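Side-chain contact in hypothetical protein TT1466 (Thermus thermophilus, PDB 1IUK), which probably binds coenzyme A through a Rossmann-like domain, although its precise cellular role is unknown: residues P88-L93 and P107-A112. Numbering follows the deposited sequence.
Sequences PEVLAL and PEFEKA
Phe109 reaches from helix 107-115 toward Val90 on helix 87-93, and the two side chains approach from opposite directions. The Phe109 side chain carries CG anti to the backbone N (chi1 -178°), which extends it away from its own helix and brings its far end to the valine. CZ of Phe109 lies 4.2 Å from CG2 of Val90, the methyl sitting at the ring edge, near the ring plane, rather than over a face. The valine has CG2 anti to its carbonyl carbon and beside the backbone N, and CG1 is slightly farther off, 4.4 Å from CZ of Phe109. The aromatic side chain covers about half of the separation, the CA atoms of Val90 and Phe109 being 10.1 Å apart.

A second touch joins Leu91 and Ala112. CD2 of Leu91 stands 4.2 Å from the backbone O of Ala112, while its other methyl, CD1, comes no nearer than 5.1 Å to CB of Ala112. Only 119 Å² is buried between the segments, and the side-chain contact is apolar, apart from the methyl of Leu91 resting near the carbonyl O of Ala112. Leucines complete it: Leu113 receives both Val90 and Leu91, and Leu87 meets both Phe109 and Ala112. Phe109 also touches Leu100 of strand 98-100, so the ring ties the helix pair to the sheet beneath, and the backbone N of Phe109 is hydrogen-bonded to ND1 of His106.

The two helices connect successive parallel strands, 73-76 to 98-100 and 98-100 to 120-122, and their side-by-side packing over the sheet is that of consecutive beta-alpha-beta crossovers in a Rossmann-like CoA-binding domain.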
# COMPACT_ATOMS: atom_id res chain seq x y z
N PRO A 88 -9.82 -7.01 9.10
CA PRO A 88 -11.11 -6.31 9.23
C PRO A 88 -11.12 -4.89 8.66
O PRO A 88 -12.03 -4.52 7.92
CB PRO A 88 -11.37 -6.32 10.73
CG PRO A 88 -10.57 -7.46 11.25
CD PRO A 88 -9.35 -7.53 10.39
N GLU A 89 -10.11 -4.10 9.01
CA GLU A 89 -10.03 -2.73 8.50
C GLU A 89 -9.70 -2.70 7.00
O GLU A 89 -10.09 -1.77 6.28
CB GLU A 89 -9.01 -1.91 9.30
CG GLU A 89 -7.58 -2.36 9.15
CD GLU A 89 -6.57 -1.30 9.59
OE1 GLU A 89 -6.99 -0.17 9.93
OE2 GLU A 89 -5.36 -1.58 9.58
N VAL A 90 -8.98 -3.71 6.53
CA VAL A 90 -8.62 -3.79 5.11
C VAL A 90 -9.89 -4.07 4.31
O VAL A 90 -10.22 -3.35 3.36
CB VAL A 90 -7.57 -4.92 4.85
CG1 VAL A 90 -7.46 -5.22 3.36
CG2 VAL A 90 -6.20 -4.49 5.40
N LEU A 91 -10.62 -5.10 4.70
CA LEU A 91 -11.86 -5.45 4.02
C LEU A 91 -12.88 -4.32 4.08
O LEU A 91 -13.63 -4.11 3.13
CB LEU A 91 -12.44 -6.73 4.62
CG LEU A 91 -11.60 -7.98 4.34
CD1 LEU A 91 -12.11 -9.13 5.20
CD2 LEU A 91 -11.66 -8.34 2.87
N ALA A 92 -12.88 -3.57 5.17
CA ALA A 92 -13.81 -2.45 5.33
C ALA A 92 -13.49 -1.28 4.41
O ALA A 92 -14.38 -0.66 3.83
CB ALA A 92 -13.80 -1.97 6.77
N LEU A 93 -12.20 -0.98 4.28
CA LEU A 93 -11.76 0.11 3.42
C LEU A 93 -11.98 -0.26 1.96
O LEU A 93 -12.30 0.61 1.13
CB LEU A 93 -10.27 0.38 3.65
CG LEU A 93 -9.54 1.30 2.66
CD1 LEU A 93 -9.69 2.75 3.11
CD2 LEU A 93 -8.07 0.91 2.58
N PRO A 107 -0.92 -16.61 3.05
CA PRO A 107 -1.96 -17.43 2.42
C PRO A 107 -3.39 -17.11 2.82
O PRO A 107 -4.22 -16.81 1.96
CB PRO A 107 -1.55 -18.84 2.81
CG PRO A 107 -0.07 -18.78 2.86
CD PRO A 107 0.27 -17.41 3.38
N GLU A 108 -3.68 -17.18 4.12
CA GLU A 108 -5.03 -16.91 4.57
C GLU A 108 -5.43 -15.47 4.27
O GLU A 108 -6.51 -15.22 3.74
CB GLU A 108 -5.18 -17.18 6.07
CG GLU A 108 -6.39 -16.48 6.70
CD GLU A 108 -6.96 -17.22 7.89
OE1 GLU A 108 -6.19 -17.89 8.61
OE2 GLU A 108 -8.19 -17.13 8.11
N PHE A 109 -4.55 -14.54 4.60
CA PHE A 109 -4.83 -13.12 4.37
C PHE A 109 -5.07 -12.87 2.88
O PHE A 109 -5.99 -12.14 2.51
CB PHE A 109 -3.65 -12.28 4.85
CG PHE A 109 -3.86 -10.80 4.71
CD1 PHE A 109 -4.57 -10.08 5.67
CD2 PHE A 109 -3.33 -10.11 3.61
CE1 PHE A 109 -4.76 -8.70 5.54
CE2 PHE A 109 -3.51 -8.73 3.47
CZ PHE A 109 -4.23 -8.02 4.44
N GLU A 110 -4.25 -13.49 2.04
CA GLU A 110 -4.37 -13.32 0.60
C GLU A 110 -5.64 -13.97 0.08
O GLU A 110 -6.31 -13.43 -0.80
CB GLU A 110 -3.15 -13.91 -0.09
CG GLU A 110 -1.87 -13.11 0.20
CD GLU A 110 -0.63 -13.79 -0.33
OE1 GLU A 110 -0.65 -14.20 -1.51
OE2 GLU A 110 0.36 -13.91 0.42
N LYS A 111 -5.97 -15.14 0.62
CA LYS A 111 -7.17 -15.85 0.21
C LYS A 111 -8.41 -15.06 0.59
O LYS A 111 -9.36 -15.00 -0.18
CB LYS A 111 -7.23 -17.24 0.85
CG LYS A 111 -8.48 -18.04 0.47
CD LYS A 111 -8.94 -18.97 1.60
CE LYS A 111 -10.02 -19.95 1.14
NZ LYS A 111 -9.77 -20.47 -0.24
N ALA A 112 -8.40 -14.44 1.77
CA ALA A 112 -9.55 -13.66 2.21
C ALA A 112 -9.80 -12.46 1.30
O ALA A 112 -10.95 -12.10 1.04
CB ALA A 112 -9.36 -13.18 3.65